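2-hydroxyethylphosphonate dioxygenase (Streptomyces viridochromogenes, PDB 4YAR) uses non-heme iron and dioxygen to cleave 2-hydroxyethylphosphonate into hydroxymethylphosphonate and formate during the biosynthesis of the antibiotic bialaphos. Local coordinates at residues A[244-249]-A[259-264]; A[275-280]-A[285-290]. The protein carries 1 engineered substitution. All coordinates share one frame; numbering follows the deposited sequence.

Contact 1. Residues A[244-249]-A[259-264]; sequences HTRTSA and DLEAAL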
loop_
_atom_site.group_PDB
_atom_site.type_symbol
_atom_site.label_atom_id
_atom_site.label_comp_id
_atom_site.label_asym_id
_atom_site.label_seq_id
_atom_site.Cartn_x
_atom_site.Cartn_y
_atom_site.Cartn_z
ATOM N N HIS A 244 -34.500 7.833 1.657
ATOM C CA HIS A 244 -34.830 8.848 0.629
ATOM C C HIS A 244 -34.957 8.235 -0.737
ATOM O O HIS A 244 -34.332 7.214 -1.059
ATOM C CB HIS A 244 -33.769 9.969 0.596
ATOM C CG HIS A 244 -34.061 11.153 1.458
ATOM N ND1 HIS A 244 -33.303 11.474 2.566
ATOM C CD2 HIS A 244 -34.962 12.164 1.334
ATOM C CE1 HIS A 244 -33.765 12.570 3.132
ATOM N NE2 HIS A 244 -34.749 13.025 2.386
ATOM N N THR A 245 -35.736 8.907 -1.609
ATOM C CA THR A 245 -35.791 8.630 -3.036
ATOM C C THR A 245 -35.144 9.804 -3.766
ATOM O O THR A 245 -34.884 10.831 -3.148
ATOM C CB THR A 245 -37.263 8.529 -3.568
ATOM O OG1 THR A 245 -37.948 9.793 -3.355
ATOM C CG2 THR A 245 -38.008 7.369 -2.830
ATOM N N ARG A 246 -34.909 9.670 -5.074
ATOM C CA ARG A 246 -34.411 10.801 -5.847
ATOM C C ARG A 246 -35.314 12.019 -5.711
ATOM O O ARG A 246 -34.846 13.125 -5.557
ATOM C CB ARG A 246 -34.192 10.471 -7.308
ATOM C CG ARG A 246 -33.015 9.563 -7.537
ATOM C CD ARG A 246 -32.603 9.522 -9.011
ATOM N NE ARG A 246 -31.565 8.535 -9.207
ATOM C CZ ARG A 246 -30.927 8.308 -10.360
ATOM N NH1 ARG A 246 -31.212 9.037 -11.443
ATOM N NH2 ARG A 246 -29.984 7.387 -10.422
ATOM N N THR A 247 -36.632 11.819 -5.754
ATOM C CA THR A 247 -37.575 12.886 -5.509
ATOM C C THR A 247 -37.512 13.571 -4.156
ATOM O O THR A 247 -37.387 14.778 -4.155
ATOM C CB THR A 247 -39.019 12.347 -5.775
ATOM O OG1 THR A 247 -39.053 11.761 -7.081
ATOM C CG2 THR A 247 -40.010 13.415 -5.568
ATOM N N SER A 248 -37.532 12.826 -3.014
ATOM C CA SER A 248 -37.463 13.434 -1.737
ATOM C C SER A 248 -36.095 14.081 -1.512
ATOM O O SER A 248 -36.026 15.062 -0.814
ATOM C CB SER A 248 -37.770 12.422 -0.609
ATOM O OG SER A 248 -36.847 11.371 -0.651
ATOM N N ALA A 249 -35.022 13.496 -2.057
ATOM C CA ALA A 249 -33.655 14.049 -1.852
ATOM C C ALA A 249 -33.523 15.408 -2.542
ATOM O O ALA A 249 -33.018 16.400 -1.947
ATOM C CB ALA A 249 -32.632 13.076 -2.415
ATOM N N ASP A 259 -32.096 18.970 -12.795
ATOM C CA ASP A 259 -30.713 19.328 -12.493
ATOM C C ASP A 259 -30.005 18.105 -11.808
ATOM O O ASP A 259 -28.836 17.843 -12.087
ATOM C CB ASP A 259 -30.632 20.589 -11.604
ATOM C CG ASP A 259 -31.128 21.920 -12.304
ATOM O OD1 ASP A 259 -31.513 21.939 -13.483
ATOM O OD2 ASP A 259 -31.119 22.963 -11.635
ATOM N N LEU A 260 -30.694 17.349 -10.960
ATOM C CA LEU A 260 -30.086 16.092 -10.415
ATOM C C LEU A 260 -29.761 15.093 -11.491
ATOM O O LEU A 260 -28.659 14.614 -11.540
ATOM C CB LEU A 260 -30.962 15.492 -9.315
ATOM C CG LEU A 260 -30.435 14.243 -8.654
ATOM C CD1 LEU A 260 -29.053 14.471 -8.049
ATOM C CD2 LEU A 260 -31.411 13.801 -7.587
ATOM N N GLU A 261 -30.692 14.827 -12.416
ATOM C CA GLU A 261 -30.419 13.930 -13.544
ATOM C C GLU A 261 -29.263 14.420 -14.422
ATOM O O GLU A 261 -28.395 13.633 -14.842
ATOM C CB GLU A 261 -31.680 13.718 -14.399
ATOM C CG GLU A 261 -32.862 13.102 -13.631
ATOM C CD GLU A 261 -32.545 11.741 -13.018
ATOM O OE1 GLU A 261 -32.124 10.829 -13.766
ATOM O OE2 GLU A 261 -32.714 11.588 -11.778
ATOM N N ALA A 262 -29.210 15.715 -14.656
ATOM C CA ALA A 262 -28.135 16.283 -15.498
ATOM C C ALA A 262 -26.794 16.103 -14.804
ATOM O O ALA A 262 -25.809 15.749 -15.441
ATOM C CB ALA A 262 -28.386 17.747 -15.749
ATOM N N ALA A 263 -26.792 16.317 -13.482
ATOM C CA ALA A 263 -25.566 16.120 -12.672
ATOM C C ALA A 263 -25.034 14.701 -12.649
ATOM O O ALA A 263 -23.796 14.505 -12.691
ATOM C CB ALA A 263 -25.812 16.601 -11.253
ATOM N N LEU A 264 -25.940 13.717 -12.650
ATOM C CA LEU A 264 -25.546 12.318 -12.662
ATOM C C LEU A 264 -25.002 11.920 -14.025
ATOM O O LEU A 264 -24.173 11.064 -14.074
ATOM C CB LEU A 264 -26.695 11.377 -12.167
ATOM C CG LEU A 264 -27.200 11.728 -10.770
ATOM C CD1 LEU A 264 -28.563 11.073 -10.506
ATOM C CD2 LEU A 264 -26.153 11.298 -9.743
#
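R246 reaches from the first turn of its helix across to the helix of 259-264 and ends at the carboxylate of E261, which illustrates how two short helices can be tied together at their margin by one long polar side chain. CG of R246 lies anti to the carbonyl carbon (chi1 -71°) and the chain then runs extended from CG to NE, carrying the guanidinium to the far helix. There NH1 of R246 donates to E261 OE2 at 3.0 Å in a salt bridge with an N-H...O angle of 156°. OE2 receives it on its syn lone pair, close to the guanidinium plane, and the two flat groups are nearly coplanar although the side chains cross at about a right angle. The bend at chi2 (-59°) folds the carboxylate of E261 toward R246.

Both segments belong to a helix-turn-helix of the cro/C1 type, which probably binds DNA, as in its relatives, and the contact joins the two helices of that motif. L264 comes in over one face of the R246 guanidinium, its CD1 3.5 Å from R246 NH1. Deeper in, L260 extends CD2 to 4.0 Å from the backbone O of R246.

Just before R246, T245 caps the helix: S248 N donates to T245 OG1 at 3.1 Å. A return bond from T245 N to S248 OG completes a capping box, though the place of that OG is less sure. R246 NE also forms a salt bridge with D236 of helix 231-241, while L235 of that helix packs against both L260 and L264.

Contact 2. Residues A[275-280]-A[285-290]; sequences VLRTLG and FDYRVL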
loop_
_atom_site.group_PDB
_atom_site.type_symbol
_atom_site.label_atom_id
_atom_site.label_comp_id
_atom_site.label_asym_id
_atom_site.label_seq_id
_atom_site.Cartn_x
_atom_site.Cartn_y
_atom_site.Cartn_z
ATOM N N VAL A 275 -24.392 20.623 -7.878
ATOM C CA VAL A 275 -25.623 19.897 -7.528
ATOM C C VAL A 275 -25.274 18.785 -6.493
ATOM O O VAL A 275 -25.939 18.641 -5.487
ATOM C CB VAL A 275 -26.289 19.247 -8.755
ATOM C CG1 VAL A 275 -27.356 18.242 -8.384
ATOM C CG2 VAL A 275 -26.931 20.306 -9.668
ATOM N N LEU A 276 -24.250 17.989 -6.793
ATOM C CA LEU A 276 -23.905 16.876 -5.901
ATOM C C LEU A 276 -23.433 17.343 -4.532
ATOM O O LEU A 276 -23.740 16.716 -3.530
ATOM C CB LEU A 276 -22.927 15.941 -6.551
ATOM C CG LEU A 276 -23.491 15.311 -7.826
ATOM C CD1 LEU A 276 -22.413 14.492 -8.486
ATOM C CD2 LEU A 276 -24.731 14.419 -7.587
ATOM N N ARG A 277 -22.737 18.467 -4.514
ATOM C CA ARG A 277 -22.274 19.039 -3.283
ATOM C C ARG A 277 -23.436 19.551 -2.447
ATOM O O ARG A 277 -23.444 19.367 -1.249
ATOM C CB ARG A 277 -21.294 20.160 -3.504
ATOM C CG ARG A 277 -20.603 20.550 -2.200
ATOM C CD ARG A 277 -19.237 21.143 -2.493
ATOM N NE ARG A 277 -18.446 21.300 -1.287
ATOM C CZ ARG A 277 -17.489 22.220 -1.140
ATOM N NH1 ARG A 277 -17.182 23.078 -2.132
ATOM N NH2 ARG A 277 -16.849 22.290 0.020
ATOM N N THR A 278 -24.396 20.185 -3.098
ATOM C CA THR A 278 -25.565 20.723 -2.435
ATOM C C THR A 278 -26.411 19.554 -1.856
ATOM O O THR A 278 -26.874 19.615 -0.704
ATOM C CB THR A 278 -26.415 21.470 -3.426
ATOM O OG1 THR A 278 -25.691 22.616 -3.887
ATOM C CG2 THR A 278 -27.675 21.870 -2.742
ATOM N N LEU A 279 -26.548 18.486 -2.647
ATOM C CA LEU A 279 -27.196 17.283 -2.131
ATOM C C LEU A 279 -26.462 16.653 -0.953
ATOM O O LEU A 279 -27.075 16.281 0.070
ATOM C CB LEU A 279 -27.312 16.224 -3.224
ATOM C CG LEU A 279 -28.714 15.819 -3.610
ATOM C CD1 LEU A 279 -29.304 16.859 -4.543
ATOM C CD2 LEU A 279 -28.640 14.491 -4.327
ATOM N N GLY A 280 -25.131 16.560 -1.063
ATOM C CA GLY A 280 -24.358 15.993 0.054
ATOM C C GLY A 280 -24.470 16.775 1.329
ATOM O O GLY A 280 -24.508 16.193 2.430
ATOM N N PHE A 285 -23.752 13.403 3.243
ATOM C CA PHE A 285 -22.752 12.564 2.615
ATOM C C PHE A 285 -21.673 13.373 1.897
ATOM O O PHE A 285 -21.840 14.568 1.664
ATOM C CB PHE A 285 -23.394 11.489 1.669
ATOM C CG PHE A 285 -24.042 12.030 0.454
ATOM C CD1 PHE A 285 -23.299 12.358 -0.669
ATOM C CD2 PHE A 285 -25.443 12.101 0.368
ATOM C CE1 PHE A 285 -23.916 12.847 -1.805
ATOM C CE2 PHE A 285 -26.042 12.570 -0.777
ATOM C CZ PHE A 285 -25.303 12.955 -1.845
ATOM N N ASP A 286 -20.583 12.697 1.559
ATOM C CA ASP A 286 -19.439 13.323 0.874
ATOM C C ASP A 286 -19.547 13.117 -0.640
ATOM O O ASP A 286 -19.447 12.013 -1.170
ATOM C CB ASP A 286 -18.172 12.705 1.420
ATOM C CG ASP A 286 -16.912 13.389 0.899
ATOM O OD1 ASP A 286 -16.891 14.147 -0.108
ATOM O OD2 ASP A 286 -15.898 13.188 1.573
ATOM N N TYR A 287 -19.811 14.222 -1.346
ATOM C CA TYR A 287 -20.000 14.175 -2.750
ATOM C C TYR A 287 -18.787 13.671 -3.526
ATOM O O TYR A 287 -18.935 13.173 -4.627
ATOM C CB TYR A 287 -20.404 15.610 -3.290
ATOM C CG TYR A 287 -19.206 16.560 -3.356
ATOM C CD1 TYR A 287 -18.691 17.186 -2.196
ATOM C CD2 TYR A 287 -18.494 16.733 -4.550
ATOM C CE1 TYR A 287 -17.584 18.013 -2.272
ATOM C CE2 TYR A 287 -17.329 17.541 -4.608
ATOM C CZ TYR A 287 -16.911 18.192 -3.499
ATOM O OH TYR A 287 -15.738 18.930 -3.543
ATOM N N ARG A 288 -17.598 13.772 -2.943
ATOM C CA ARG A 288 -16.389 13.430 -3.697
ATOM C C ARG A 288 -16.334 11.976 -4.238
ATOM O O ARG A 288 -15.786 11.706 -5.317
ATOM C CB ARG A 288 -15.137 13.850 -2.910
ATOM C CG ARG A 288 -15.060 15.296 -2.648
ATOM C CD ARG A 288 -13.935 15.714 -1.719
ATOM N NE ARG A 288 -14.102 15.139 -0.429
ATOM C CZ ARG A 288 -13.260 15.221 0.564
ATOM N NH1 ARG A 288 -13.575 14.614 1.683
ATOM N NH2 ARG A 288 -12.111 15.897 0.474
ATOM N N VAL A 289 -16.888 11.016 -3.461
ATOM C CA VAL A 289 -16.919 9.670 -3.857
ATOM C C VAL A 289 -17.876 9.364 -4.988
ATOM O O VAL A 289 -17.845 8.250 -5.516
ATOM C CB VAL A 289 -17.037 8.697 -2.647
ATOM C CG1 VAL A 289 -16.074 9.092 -1.542
ATOM C CG2 VAL A 289 -18.440 8.677 -2.080
ATOM N N LEU A 290 -18.693 10.356 -5.420
ATOM C CA LEU A 290 -19.546 10.219 -6.596
ATOM C C LEU A 290 -18.899 10.741 -7.898
ATOM O O LEU A 290 -19.416 10.494 -8.995
ATOM C CB LEU A 290 -20.883 10.959 -6.415
ATOM C CG LEU A 290 -21.697 10.573 -5.209
ATOM C CD1 LEU A 290 -22.929 11.444 -5.040
ATOM C CD2 LEU A 290 -22.156 9.122 -5.343
#
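G280 lays its CA squarely over the ring of F285, 3.6 Å from the centroid and only 9° off the ring normal, a CH-pi contact that shows what a glycine in a helix can offer an aromatic ring. The phenyl is set there by a chi1 of 68°, which puts CG of F285 between the backbone N and the carbonyl carbon and brings the ring back against G280. CZ of F285 also meets CB of L279 at 4.1 Å. F285 and G280 are also joined through their backbones: F285 N donates to G280 O at 3.0 Å, in the carbonyl plane and on a lone pair, so the chain leaving the helix is pinned beside it.

Y287 presents a ring face to CB and CG of R277, a residue modelled in two conformers. R277 CG makes an off-centre CH-pi contact, 4.3 Å from the centroid of the Y287 ring; in the conformer described, R277 NE lies 3.5 Å from Y287 CE1. The opposite face of the tyrosine is covered by CG of R288, whose guanidinium grips D286 side-on through NE and NH1. OD1 of D286 also accepts from R288 N, an Asx turn that opens the 3-10 segment 287-290.

Nearer the interior, L276 CB packs on Y287 CB at 4.1 Å, and L276 CD2 approaches L290 CD1. Segment 285-290 is thereby folded back along helix 270-283, with F285 and L290 reaching L235, F238 and V234 of helix 231-241, L276 and L279 leaning on helix 257-265, and D286 and V289 meeting L417 of helix 413-420.

The two contacts follow one another along the chain and lie within one cro/C1-type helix-turn-helix region, their centres 11 Å apart. Helices 257-265 and 270-283, consecutive in sequence, bring them together: A263 CB lies 3.6 Å from V275 CG1, and L260 CD1 is 3.7 Å from L279 CD2. Contact 1 joins helices 246-253 and 257-265, the two of the motif; contact 2 folds the chain leaving helix 270-283 back along it; helix 231-241 touches both. Neither contact adjoins the catalytic iron site at H129 and H182, occupied here by cadmium. Their centres lie about 36 Å and 27 Å, respectively, from the centre of the chain, on the same side of it.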